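Local coordinates for protein lysyl oxidase (Pichia pastoris, PDB 1W7C) that probably oxidises primary amines, including lysine side chains, to aldehydes with a topaquinone cofactor and a copper ion, at residues 80-88 against 98-106; 547-558 against 569-577. All coordinates share one frame; numbering follows the deposited sequence.

Interaction 1: 80-88 against 98-106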
loop_
_atom_site.group_PDB
_atom_site.type_symbol
_atom_site.label_atom_id
_atom_site.label_comp_id
_atom_site.label_asym_id
_atom_site.label_seq_id
_atom_site.Cartn_x
_atom_site.Cartn_y
_atom_site.Cartn_z
ATOM N N PRO A 80 4.896 27.341 30.478
ATOM C CA PRO A 80 3.774 28.279 30.603
ATOM C C PRO A 80 2.587 27.841 29.743
ATOM O O PRO A 80 2.747 27.325 28.624
ATOM C CB PRO A 80 4.361 29.596 30.100
ATOM C CG PRO A 80 5.812 29.467 30.346
ATOM C CD PRO A 80 6.136 28.020 30.078
ATOM N N ARG A 81 1.402 28.092 30.269
ATOM C CA ARG A 81 0.137 27.814 29.627
ATOM C C ARG A 81 -0.303 29.126 28.992
ATOM O O ARG A 81 -0.597 30.101 29.691
ATOM C CB ARG A 81 -0.888 27.354 30.674
ATOM C CG ARG A 81 -2.172 26.906 30.102
ATOM C CD ARG A 81 -2.069 25.713 29.208
ATOM N NE ARG A 81 -3.394 25.164 28.967
ATOM C CZ ARG A 81 -3.670 24.193 28.090
ATOM N NH1 ARG A 81 -2.705 23.591 27.398
ATOM N NH2 ARG A 81 -4.913 23.773 27.944
ATOM N N ASN A 82 -0.288 29.164 27.666
ATOM C CA ASN A 82 -0.574 30.362 26.897
ATOM C C ASN A 82 -1.628 30.046 25.849
ATOM O O ASN A 82 -1.715 28.905 25.356
ATOM C CB ASN A 82 0.682 30.815 26.161
ATOM C CG ASN A 82 1.756 31.346 27.084
ATOM O OD1 ASN A 82 1.496 32.164 27.959
ATOM N ND2 ASN A 82 2.991 30.901 26.868
ATOM N N ALA A 83 -2.377 31.078 25.471
ATOM C CA ALA A 83 -3.279 31.030 24.333
ATOM C C ALA A 83 -2.751 31.849 23.157
ATOM O O ALA A 83 -2.229 32.929 23.328
ATOM C CB ALA A 83 -4.648 31.560 24.747
ATOM N N ARG A 84 -2.966 31.311 21.971
ATOM C CA ARG A 84 -2.931 32.067 20.708
ATOM C C ARG A 84 -4.368 32.506 20.447
ATOM O O ARG A 84 -5.300 31.694 20.504
ATOM C CB ARG A 84 -2.485 31.163 19.573
ATOM C CG ARG A 84 -2.692 31.757 18.175
ATOM C CD ARG A 84 -2.385 30.798 17.074
ATOM N NE ARG A 84 -2.664 31.340 15.761
ATOM C CZ ARG A 84 -3.496 30.820 14.877
ATOM N NH1 ARG A 84 -4.226 29.733 15.167
ATOM N NH2 ARG A 84 -3.627 31.433 13.678
ATOM N N THR A 85 -4.540 33.791 20.176
ATOM C CA THR A 85 -5.840 34.328 19.738
ATOM C C THR A 85 -5.660 35.068 18.438
ATOM O O THR A 85 -4.591 35.570 18.123
ATOM C CB THR A 85 -6.418 35.262 20.830
ATOM O OG1 THR A 85 -5.630 36.467 20.921
ATOM C CG2 THR A 85 -6.330 34.604 22.235
ATOM N N VAL A 86 -6.695 35.058 17.628
ATOM C CA VAL A 86 -6.709 35.833 16.401
ATOM C C VAL A 86 -7.954 36.718 16.499
ATOM O O VAL A 86 -9.083 36.216 16.684
ATOM C CB VAL A 86 -6.735 34.948 15.137
ATOM C CG1 VAL A 86 -6.681 35.810 13.891
ATOM C CG2 VAL A 86 -5.588 33.904 15.180
ATOM N N VAL A 87 -7.725 38.032 16.339
ATOM C CA VAL A 87 -8.738 39.054 16.520
ATOM C C VAL A 87 -8.706 39.916 15.257
ATOM O O VAL A 87 -7.643 40.347 14.800
ATOM C CB VAL A 87 -8.452 39.911 17.768
ATOM C CG1 VAL A 87 -9.492 41.020 17.948
ATOM C CG2 VAL A 87 -8.346 39.029 19.019
ATOM N N TYR A 88 -9.880 40.183 14.698
ATOM C CA TYR A 88 -9.981 41.177 13.642
ATOM C C TYR A 88 -10.134 42.553 14.253
ATOM O O TYR A 88 -10.992 42.761 15.100
ATOM C CB TYR A 88 -11.157 40.890 12.717
ATOM C CG TYR A 88 -11.261 41.940 11.643
ATOM C CD1 TYR A 88 -10.382 41.950 10.562
ATOM C CD2 TYR A 88 -12.176 42.987 11.751
ATOM C CE1 TYR A 88 -10.446 42.936 9.601
ATOM C CE2 TYR A 88 -12.239 43.958 10.778
ATOM C CZ TYR A 88 -11.367 43.940 9.721
ATOM O OH TYR A 88 -11.444 44.895 8.736
ATOM N N GLU A 98 -5.063 40.291 13.672
ATOM C CA GLU A 98 -3.836 40.198 14.422
ATOM C C GLU A 98 -3.848 38.988 15.332
ATOM O O GLU A 98 -4.847 38.690 15.995
ATOM C CB GLU A 98 -3.512 41.479 15.203
ATOM C CG GLU A 98 -2.052 41.464 15.714
ATOM C CD GLU A 98 -1.544 42.787 16.226
ATOM O OE1 GLU A 98 -2.371 43.662 16.550
ATOM O OE2 GLU A 98 -0.295 42.913 16.372
ATOM N N GLU A 99 -2.713 38.291 15.347
ATOM C CA GLU A 99 -2.492 37.200 16.267
ATOM C C GLU A 99 -1.872 37.797 17.532
ATOM O O GLU A 99 -0.908 38.597 17.454
ATOM C CB GLU A 99 -1.559 36.163 15.613
ATOM C CG GLU A 99 -2.065 35.686 14.263
ATOM C CD GLU A 99 -1.296 34.518 13.678
ATOM O OE1 GLU A 99 -1.401 33.407 14.257
ATOM O OE2 GLU A 99 -0.607 34.746 12.678
ATOM N N LEU A 100 -2.431 37.395 18.669
ATOM C CA LEU A 100 -2.053 37.871 19.972
ATOM C C LEU A 100 -1.861 36.687 20.917
ATOM O O LEU A 100 -2.644 35.752 20.913
ATOM C CB LEU A 100 -3.146 38.801 20.544
ATOM C CG LEU A 100 -3.514 40.020 19.680
ATOM C CD1 LEU A 100 -4.752 40.668 20.283
ATOM C CD2 LEU A 100 -2.397 41.009 19.550
ATOM N N LYS A 101 -0.796 36.755 21.717
ATOM C CA LYS A 101 -0.529 35.797 22.785
ATOM C C LYS A 101 -1.159 36.310 24.062
ATOM O O LYS A 101 -0.941 37.472 24.440
ATOM C CB LYS A 101 0.976 35.624 22.974
ATOM C CG LYS A 101 1.389 34.688 24.124
ATOM C CD LYS A 101 2.911 34.555 24.154
ATOM C CE LYS A 101 3.474 34.407 25.551
ATOM N NZ LYS A 101 4.890 33.913 25.522
ATOM N N VAL A 102 -1.955 35.460 24.700
ATOM C CA VAL A 102 -2.571 35.787 25.995
ATOM C C VAL A 102 -2.094 34.769 27.005
ATOM O O VAL A 102 -2.353 33.583 26.873
ATOM C CB VAL A 102 -4.105 35.802 25.960
ATOM C CG1 VAL A 102 -4.649 36.227 27.318
ATOM C CG2 VAL A 102 -4.623 36.724 24.844
ATOM N N GLY A 103 -1.365 35.238 28.000
ATOM C CA GLY A 103 -0.854 34.362 29.026
ATOM C C GLY A 103 0.134 35.041 29.953
ATOM O O GLY A 103 0.443 36.211 29.774
ATOM N N PRO A 104 0.610 34.326 30.960
ATOM C CA PRO A 104 0.212 32.936 31.230
ATOM C C PRO A 104 -1.190 32.805 31.827
ATOM O O PRO A 104 -1.781 33.793 32.307
ATOM C CB PRO A 104 1.265 32.466 32.237
ATOM C CG PRO A 104 1.684 33.719 32.951
ATOM C CD PRO A 104 1.606 34.815 31.929
ATOM N N LEU A 105 -1.704 31.580 31.786
ATOM C CA LEU A 105 -3.006 31.238 32.304
ATOM C C LEU A 105 -2.808 30.287 33.501
ATOM O O LEU A 105 -1.810 29.552 33.551
ATOM C CB LEU A 105 -3.838 30.538 31.237
ATOM C CG LEU A 105 -4.027 31.275 29.913
ATOM C CD1 LEU A 105 -4.835 30.433 28.914
ATOM C CD2 LEU A 105 -4.706 32.617 30.163
ATOM N N PRO A 106 -3.734 30.277 34.462
ATOM C CA PRO A 106 -4.949 31.115 34.474
ATOM C C PRO A 106 -4.652 32.602 34.587
ATOM O O PRO A 106 -3.551 32.984 34.980
ATOM C CB PRO A 106 -5.720 30.642 35.722
ATOM C CG PRO A 106 -4.789 29.828 36.511
ATOM C CD PRO A 106 -3.637 29.403 35.635
HETATM O O HOH W 1 1.303 28.957 33.098
HETATM O O HOH W 2 5.277 32.421 27.988
#
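Ala83 and Val102, Thr85 and Leu100, and Val87 and Glu98 are the hydrogen-bonded pairs of an antiparallel beta hairpin, strand 82-89 with strand 96-103, in the N2 domain of this copper amine oxidase. The face carrying Ala83, Thr85, Leu100 and Val102 is the tight one. Ala83 CB lies 4.4 Å from Val102 CB and, in the conformer described, Thr85 CG2 lies 3.8 Å from Val102 CG2, the two side chains meeting at about a right angle; helix 26-39 covers this apolar patch through Val32 and Leu35. In that conformer Thr85 OG1 sits between its own backbone N and carbonyl carbon (chi1 69°), a position from which it reaches Leu100 O at 3.1 Å, above the carbonyl plane, while Thr85 N binds the same oxygen. On the reverse face, Arg84 stretches out from CG to NE and grips Glu99 side-on: NE at 2.9 Å and NH2 at 3.0 Å both go to OE1, although the guanidinium and carboxylate planes stand 77° apart. Val86 CG2 lies against one guanidinium face, toward its rim. Tyr119 and Asn120 also bind the carboxylate, and Glu59 takes Arg84 NH1, which probably keeps both groups charged.

Packing gives way to water toward Pro104, which follows a cis peptide bond. Arg81 O still accepts from Leu105 N, but one water joins Arg81 N to Leu105 O. Asn82, close to a bound sugar, packs its amide against Lys101 CE without bonding to the lysine directly: in the Lys101 conformer described, a second water accepts from Asn82 ND2 at 3.0 Å and from Lys101 NZ at 2.9 Å.

Interaction 2: 547-558 against 569-577; sequences WPENGQGILLIE and PRAYNIMPG
Trp547 lays one face of its indole over the Pro576 ring: Pro576 CB stands 3.7 Å from the centroid of the five-membered ring, 14° off its normal, in a CH-pi contact. The far end of the indole reaches Ile574, with Trp547 CH2 4.0 Å from Ile574 CG2. Beyond it, strands 553-559 and 569-576 run antiparallel in the enzyme domain, Ile557 and Tyr572 forming a hydrogen-bonded pair.

Leu555 O accepts two bonds. Ile574 N reaches it at 3.1 Å, and Asn573 ND2 at 3.0 Å from the opposite face of the carbonyl plane. Asn573 CG turns away from its own N (chi1 168°), which swings the amide over to strand 553-559, where ND2 also touches Ile554 CG2. A water accepts from Asn573 ND2 and Leu555 N and donates to Ile574 O, bridging the strands. On the other side of the sheet from Leu556 and Asn573, Ile557 CG1 meets Ile574 CD1 at 4.1 Å, close to Leu498 and Ile644 of a calcium site.

The Asn573 side chain thus adds a second donor to Leu555 O, and with the water in place Leu555 N, Ile574 O and Asn573 ND2 each have a partner too.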
loop_
_atom_site.group_PDB
_atom_site.type_symbol
_atom_site.label_atom_id
_atom_site.label_comp_id
_atom_site.label_asym_id
_atom_site.label_seq_id
_atom_site.Cartn_x
_atom_site.Cartn_y
_atom_site.Cartn_z
ATOM N N TRP A 547 11.500 10.520 -3.886
ATOM C CA TRP A 547 11.774 9.093 -3.780
ATOM C C TRP A 547 12.536 8.594 -5.042
ATOM O O TRP A 547 12.281 9.047 -6.158
ATOM C CB TRP A 547 10.470 8.317 -3.564
ATOM C CG TRP A 547 9.749 8.738 -2.317
ATOM C CD1 TRP A 547 8.467 9.227 -2.229
ATOM C CD2 TRP A 547 10.228 8.650 -0.960
ATOM N NE1 TRP A 547 8.171 9.517 -0.928
ATOM C CE2 TRP A 547 9.236 9.190 -0.133
ATOM C CE3 TRP A 547 11.417 8.211 -0.370
ATOM C CZ2 TRP A 547 9.336 9.197 1.268
ATOM C CZ3 TRP A 547 11.541 8.259 1.016
ATOM C CH2 TRP A 547 10.530 8.779 1.805
ATOM N N PRO A 548 13.493 7.682 -4.865
ATOM C CA PRO A 548 14.433 7.342 -5.933
ATOM C C PRO A 548 13.790 6.485 -7.032
ATOM O O PRO A 548 12.860 5.679 -6.778
ATOM C CB PRO A 548 15.507 6.529 -5.205
ATOM C CG PRO A 548 14.750 5.944 -4.012
ATOM C CD PRO A 548 13.880 7.063 -3.595
ATOM N N GLU A 549 14.298 6.666 -8.240
ATOM C CA GLU A 549 13.869 5.868 -9.375
ATOM C C GLU A 549 14.031 4.391 -9.024
ATOM O O GLU A 549 15.043 3.976 -8.480
ATOM C CB GLU A 549 14.708 6.230 -10.587
ATOM C CG GLU A 549 14.277 5.531 -11.863
ATOM C CD GLU A 549 14.804 6.228 -13.108
ATOM O OE1 GLU A 549 15.810 6.975 -13.015
ATOM O OE2 GLU A 549 14.236 6.017 -14.207
ATOM N N ASN A 550 13.040 3.610 -9.411
ATOM C CA ASN A 550 13.021 2.165 -9.171
ATOM C C ASN A 550 13.233 1.811 -7.714
ATOM O O ASN A 550 13.671 0.713 -7.392
ATOM C CB ASN A 550 14.052 1.433 -10.053
ATOM C CG ASN A 550 13.825 -0.076 -10.048
ATOM O OD1 ASN A 550 12.691 -0.548 -10.156
ATOM N ND2 ASN A 550 14.926 -0.841 -9.976
ATOM N N GLY A 551 12.882 2.725 -6.811
ATOM C CA GLY A 551 12.991 2.445 -5.398
ATOM C C GLY A 551 14.413 2.184 -4.918
ATOM O O GLY A 551 14.596 1.562 -3.869
ATOM N N GLN A 552 15.408 2.675 -5.616
ATOM C CA GLN A 552 16.812 2.316 -5.372
ATOM C C GLN A 552 17.458 3.158 -4.280
ATOM O O GLN A 552 18.567 3.705 -4.441
ATOM C CB GLN A 552 17.612 2.366 -6.668
ATOM C CG GLN A 552 17.261 1.148 -7.540
ATOM C CD GLN A 552 18.044 1.010 -8.830
ATOM O OE1 GLN A 552 17.488 0.461 -9.789
ATOM N NE2 GLN A 552 19.334 1.426 -8.857
ATOM N N GLY A 553 16.821 3.207 -3.123
ATOM C CA GLY A 553 17.421 3.855 -1.976
ATOM C C GLY A 553 16.551 3.636 -0.750
ATOM O O GLY A 553 15.352 3.346 -0.870
ATOM N N ILE A 554 17.184 3.755 0.409
ATOM C CA ILE A 554 16.533 3.689 1.740
ATOM C C ILE A 554 16.905 4.949 2.497
ATOM O O ILE A 554 18.087 5.247 2.646
ATOM C CB ILE A 554 17.023 2.426 2.533
ATOM C CG1 ILE A 554 16.517 1.146 1.841
ATOM C CG2 ILE A 554 16.638 2.487 4.020
ATOM C CD1 ILE A 554 17.143 -0.145 2.389
ATOM N N LEU A 555 15.893 5.669 2.974
ATOM C CA LEU A 555 16.073 6.939 3.711
ATOM C C LEU A 555 15.958 6.685 5.215
ATOM O O LEU A 555 14.970 6.136 5.705
ATOM C CB LEU A 555 15.018 7.966 3.326
ATOM C CG LEU A 555 15.071 9.316 4.052
ATOM C CD1 LEU A 555 16.301 10.056 3.749
ATOM C CD2 LEU A 555 13.841 10.148 3.693
ATOM N N LEU A 556 16.969 7.141 5.946
ATOM C CA LEU A 556 17.067 6.950 7.374
ATOM C C LEU A 556 17.175 8.259 8.137
ATOM O O LEU A 556 17.881 9.177 7.706
ATOM C CB LEU A 556 18.287 6.086 7.750
ATOM C CG LEU A 556 18.438 4.705 7.136
ATOM C CD1 LEU A 556 19.731 4.064 7.578
ATOM C CD2 LEU A 556 17.220 3.832 7.418
ATOM N N ILE A 557 16.568 8.280 9.323
ATOM C CA ILE A 557 16.952 9.172 10.379
ATOM C C ILE A 557 17.703 8.349 11.418
ATOM O O ILE A 557 17.155 7.433 12.011
ATOM C CB ILE A 557 15.760 9.892 10.995
ATOM C CG1 ILE A 557 14.935 10.640 9.924
ATOM C CG2 ILE A 557 16.221 10.824 12.129
ATOM C CD1 ILE A 557 15.633 11.691 9.136
ATOM N N GLU A 558 18.981 8.686 11.594
ATOM C CA GLU A 558 19.891 7.971 12.491
ATOM C C GLU A 558 20.168 8.783 13.751
ATOM O O GLU A 558 20.245 10.007 13.716
ATOM C CB GLU A 558 21.270 7.794 11.803
ATOM C CG GLU A 558 21.261 7.000 10.511
ATOM C CD GLU A 558 22.646 6.867 9.913
ATOM O OE1 GLU A 558 23.641 7.464 10.450
ATOM O OE2 GLU A 558 22.786 6.194 8.835
ATOM N N PRO A 569 24.469 2.756 13.487
ATOM C CA PRO A 569 23.627 3.802 14.064
ATOM C C PRO A 569 22.183 3.328 14.268
ATOM O O PRO A 569 21.568 2.739 13.365
ATOM C CB PRO A 569 23.693 4.909 13.022
ATOM C CG PRO A 569 25.034 4.748 12.325
ATOM C CD PRO A 569 25.172 3.218 12.276
ATOM N N ARG A 570 21.624 3.592 15.428
ATOM C CA ARG A 570 20.211 3.314 15.637
ATOM C C ARG A 570 19.428 4.205 14.680
ATOM O O ARG A 570 19.697 5.394 14.582
ATOM C CB ARG A 570 19.820 3.656 17.067
ATOM C CG ARG A 570 20.513 2.815 18.115
ATOM C CD ARG A 570 20.030 3.074 19.491
ATOM N NE ARG A 570 18.752 2.441 19.682
ATOM C CZ ARG A 570 17.955 2.673 20.719
ATOM N NH1 ARG A 570 18.270 3.569 21.638
ATOM N NH2 ARG A 570 16.859 1.989 20.843
ATOM N N ALA A 571 18.458 3.634 13.950
ATOM C CA ALA A 571 17.776 4.420 12.916
ATOM C C ALA A 571 16.323 4.028 12.768
ATOM O O ALA A 571 15.898 2.960 13.186
ATOM C CB ALA A 571 18.504 4.277 11.583
ATOM N N TYR A 572 15.565 4.938 12.165
ATOM C CA TYR A 572 14.238 4.659 11.637
ATOM C C TYR A 572 14.262 4.966 10.155
ATOM O O TYR A 572 14.843 5.963 9.707
ATOM C CB TYR A 572 13.119 5.457 12.362
ATOM C CG TYR A 572 12.386 4.659 13.414
ATOM C CD1 TYR A 572 12.991 4.323 14.621
ATOM C CD2 TYR A 572 11.089 4.211 13.200
ATOM C CE1 TYR A 572 12.332 3.551 15.548
ATOM C CE2 TYR A 572 10.407 3.454 14.146
ATOM C CZ TYR A 572 11.027 3.106 15.332
ATOM O OH TYR A 572 10.410 2.356 16.291
ATOM N N ASN A 573 13.631 4.067 9.403
ATOM C CA ASN A 573 13.482 4.215 7.951
ATOM C C ASN A 573 12.129 4.831 7.669
ATOM O O ASN A 573 11.121 4.314 8.130
ATOM C CB ASN A 573 13.651 2.808 7.334
ATOM C CG ASN A 573 13.257 2.669 5.876
ATOM O OD1 ASN A 573 12.812 1.567 5.497
ATOM N ND2 ASN A 573 13.477 3.662 5.063
ATOM N N ILE A 574 12.167 5.929 6.909
ATOM C CA ILE A 574 10.948 6.546 6.359
ATOM C C ILE A 574 10.711 5.881 5.008
ATOM O O ILE A 574 11.459 6.132 4.052
ATOM C CB ILE A 574 11.092 8.062 6.189
ATOM C CG1 ILE A 574 11.539 8.729 7.497
ATOM C CG2 ILE A 574 9.770 8.634 5.692
ATOM C CD1 ILE A 574 11.785 10.229 7.365
ATOM N N MET A 575 9.693 5.012 4.960
ATOM C CA MET A 575 9.460 4.104 3.817
ATOM C C MET A 575 8.181 4.590 3.117
ATOM O O MET A 575 7.115 4.569 3.712
ATOM C CB MET A 575 9.259 2.683 4.398
ATOM C CG MET A 575 8.936 1.674 3.337
ATOM S SD MET A 575 8.603 0.027 4.005
ATOM C CE MET A 575 9.506 0.088 5.408
ATOM N N PRO A 576 8.258 4.998 1.857
ATOM C CA PRO A 576 7.029 5.381 1.153
ATOM C C PRO A 576 6.142 4.185 0.857
ATOM O O PRO A 576 6.631 3.107 0.601
ATOM C CB PRO A 576 7.531 5.999 -0.137
ATOM C CG PRO A 576 8.876 5.316 -0.371
ATOM C CD PRO A 576 9.471 5.108 1.009
ATOM N N GLY A 577 4.843 4.379 0.968
ATOM C CA GLY A 577 3.856 3.458 0.440
ATOM C C GLY A 577 3.271 4.100 -0.802
ATOM O O GLY A 577 3.898 4.882 -1.505
HETATM O O HOH W 3 13.147 4.874 2.324
#

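Followed from the N terminus, the chain first closes interaction 1: nine residues separate segments 80-88 and 98-106, and their hairpin ties together the middle of the N2 domain's sheet, between strand 53-61 and strands 112-115 and 126-128. Interaction 2 opens more than 400 residues later, in the enzyme domain, where the ten residues between 547-558 and 569-577 make the return; it places its pair of strands between strands 504-518 and 670-678, and residues of both segments, chiefly of 547-558, touch the second subunit. The two loops follow in series, neither nested nor crossing. Their centres lie 40 Å apart, with nearest atoms about 26 Å apart, so each fastens its own domain locally.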